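Local coordinates for protein UDP-N-Acetylglucosamine 2-Epimerase (Thermus thermophilus, PDB 1V4V) that probably interconverts UDP-N-acetylglucosamine and its C2 epimer UDP-N-acetylmannosamine, at residues A[203-208]-A[219-224]. Residues are numbered along the deposited sequence; the frame is centred on the assembly and turned at random. Where two conformers were deposited one is given.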
loop_
_atom_site.group_PDB
_atom_site.type_symbol
_atom_site.label_atom_id
_atom_site.label_comp_id
_atom_site.label_asym_id
_atom_site.label_seq_id
_atom_site.Cartn_x
_atom_site.Cartn_y
_atom_site.Cartn_z
ATOM N N VAL A 203 -39.949 0.972 16.129
ATOM C CA VAL A 203 -40.169 -0.094 15.160
ATOM C C VAL A 203 -39.620 0.290 13.797
ATOM O O VAL A 203 -39.779 1.433 13.351
ATOM C CB VAL A 203 -41.671 -0.419 15.002
ATOM C CG1 VAL A 203 -41.865 -1.444 13.894
ATOM C CG2 VAL A 203 -42.242 -0.949 16.311
ATOM N N THR A 204 -38.985 -0.682 13.147
ATOM C CA THR A 204 -38.403 -0.497 11.821
ATOM C C THR A 204 -38.479 -1.803 11.009
ATOM O O THR A 204 -38.005 -2.859 11.445
ATOM C CB THR A 204 -36.925 -0.026 11.927
ATOM O OG1 THR A 204 -36.861 1.388 11.707
ATOM C CG2 THR A 204 -36.030 -0.748 10.931
HETATM N N MSE A 205 -39.124 -1.747 9.846
HETATM C CA MSE A 205 -39.229 -2.924 8.962
HETATM C C MSE A 205 -38.994 -2.473 7.531
HETATM O O MSE A 205 -39.759 -1.660 7.000
HETATM C CB MSE A 205 -40.645 -3.513 9.098
HETATM C CG MSE A 205 -40.927 -4.242 10.436
HETATM SE SE MSE A 205 -42.445 -5.426 10.323
HETATM C CE MSE A 205 -43.783 -4.088 10.314
ATOM N N HIS A 206 -37.938 -2.975 6.901
ATOM C CA HIS A 206 -37.641 -2.595 5.520
ATOM C C HIS A 206 -36.750 -3.565 4.745
ATOM O O HIS A 206 -36.315 -3.243 3.640
ATOM C CB HIS A 206 -36.997 -1.206 5.456
ATOM C CG HIS A 206 -35.626 -1.150 6.057
ATOM N ND1 HIS A 206 -34.487 -0.968 5.301
ATOM C CD2 HIS A 206 -35.209 -1.260 7.340
ATOM C CE1 HIS A 206 -33.430 -0.964 6.094
ATOM N NE2 HIS A 206 -33.841 -1.138 7.337
ATOM N N ARG A 207 -36.476 -4.737 5.309
ATOM C CA ARG A 207 -35.661 -5.722 4.614
ATOM C C ARG A 207 -36.473 -6.144 3.395
ATOM O O ARG A 207 -37.587 -6.647 3.527
ATOM C CB ARG A 207 -35.386 -6.921 5.526
ATOM C CG ARG A 207 -34.362 -7.897 4.967
ATOM C CD ARG A 207 -34.046 -9.006 5.959
ATOM N NE ARG A 207 -33.003 -9.897 5.454
ATOM C CZ ARG A 207 -31.754 -9.521 5.194
ATOM N NH1 ARG A 207 -31.380 -8.264 5.389
ATOM N NH2 ARG A 207 -30.876 -10.405 4.735
ATOM N N ARG A 208 -35.914 -5.942 2.208
ATOM C CA ARG A 208 -36.622 -6.273 0.980
ATOM C C ARG A 208 -37.219 -7.675 0.931
ATOM O O ARG A 208 -38.312 -7.856 0.401
ATOM C CB ARG A 208 -35.718 -6.075 -0.238
ATOM C CG ARG A 208 -36.516 -5.974 -1.523
ATOM C CD ARG A 208 -35.710 -6.348 -2.751
ATOM N NE ARG A 208 -36.536 -6.289 -3.954
ATOM C CZ ARG A 208 -37.690 -6.936 -4.102
ATOM N NH1 ARG A 208 -38.163 -7.694 -3.122
ATOM N NH2 ARG A 208 -38.378 -6.820 -5.231
ATOM N N GLN A 219 -49.672 -6.912 11.345
ATOM C CA GLN A 219 -50.807 -7.370 12.142
ATOM C C GLN A 219 -50.322 -7.882 13.492
ATOM O O GLN A 219 -50.973 -7.674 14.513
ATOM C CB GLN A 219 -51.572 -8.488 11.424
ATOM C CG GLN A 219 -52.312 -8.059 10.163
ATOM C CD GLN A 219 -53.571 -7.252 10.451
ATOM O OE1 GLN A 219 -53.978 -7.089 11.607
ATOM N NE2 GLN A 219 -54.200 -6.748 9.391
ATOM N N ALA A 220 -49.178 -8.559 13.495
ATOM C CA ALA A 220 -48.628 -9.083 14.737
ATOM C C ALA A 220 -48.246 -7.910 15.642
ATOM O O ALA A 220 -48.487 -7.939 16.852
ATOM C CB ALA A 220 -47.394 -9.953 14.451
ATOM N N LEU A 221 -47.658 -6.875 15.053
ATOM C CA LEU A 221 -47.254 -5.708 15.832
ATOM C C LEU A 221 -48.489 -4.958 16.340
ATOM O O LEU A 221 -48.460 -4.346 17.408
ATOM C CB LEU A 221 -46.368 -4.786 14.990
ATOM C CG LEU A 221 -45.010 -5.384 14.597
ATOM C CD1 LEU A 221 -44.212 -4.362 13.815
ATOM C CD2 LEU A 221 -44.244 -5.812 15.841
ATOM N N LYS A 222 -49.574 -5.009 15.570
ATOM C CA LYS A 222 -50.814 -4.362 15.984
ATOM C C LYS A 222 -51.302 -5.077 17.247
ATOM O O LYS A 222 -51.758 -4.438 18.198
ATOM C CB LYS A 222 -51.869 -4.464 14.877
ATOM C CG LYS A 222 -53.243 -3.929 15.291
ATOM C CD LYS A 222 -54.256 -4.056 14.159
ATOM C CE LYS A 222 -55.624 -3.542 14.582
ATOM N NZ LYS A 222 -56.674 -3.823 13.557
ATOM N N ARG A 223 -51.200 -6.408 17.260
ATOM C CA ARG A 223 -51.613 -7.183 18.431
ATOM C C ARG A 223 -50.774 -6.797 19.641
ATOM O O ARG A 223 -51.285 -6.696 20.761
ATOM C CB ARG A 223 -51.450 -8.689 18.191
ATOM C CG ARG A 223 -52.518 -9.328 17.333
ATOM C CD ARG A 223 -52.291 -10.837 17.247
ATOM N NE ARG A 223 -52.606 -11.522 18.501
ATOM C CZ ARG A 223 -52.278 -12.784 18.760
ATOM N NH1 ARG A 223 -51.617 -13.498 17.859
ATOM N NH2 ARG A 223 -52.620 -13.340 19.913
ATOM N N VAL A 224 -49.477 -6.601 19.420
ATOM C CA VAL A 224 -48.589 -6.216 20.510
ATOM C C VAL A 224 -49.027 -4.854 21.057
ATOM O O VAL A 224 -49.153 -4.667 22.268
ATOM C CB VAL A 224 -47.112 -6.114 20.037
ATOM C CG1 VAL A 224 -46.236 -5.583 21.168
ATOM C CG2 VAL A 224 -46.612 -7.490 19.583
#
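L221 of helix 214-227 puts a single methyl, CD1, against both V203 and M205, which is modelled as selenomethionine. The contact is wholly apolar. CD1 of L221 lies 3.7 Å from CG1 of V203, and these two side chains run alongside each other in opposite directions. With CG1 of V203 anti to the backbone N (chi1 175°), that methyl is the one offered to the leucine. M205 meets the same CD1 tip to tip: its terminal CE comes to 3.5 Å, while its SE stays at 4.1 Å from L221 CD1. A bend at chi3 (-74°) turns CE of M205 away from a straight extension of its chain and onto the leucine. M205 has two conformers, so its part in the contact is less certain than that of V203. Earlier in the same helix, L214 and L217 also touch M205.

No hydrogen bond links the segments. Polar ties go elsewhere: backbone bonds join V203 to V234 and T204 to V279, and the backbone N atoms of H206 and R207 both bind the carboxylate of D281. Strand 200-203, its loop and helix 214-227 form the start of a beta-alpha-beta crossover to parallel strand 232-236 in a Rossmann-like domain of this GT-B fold. Since all three touching residues are buried and bring only apolar atoms, the contact probably adds modest dispersion and water exclusion between helix and strand end with its loop: 110 Å² buried over both sides.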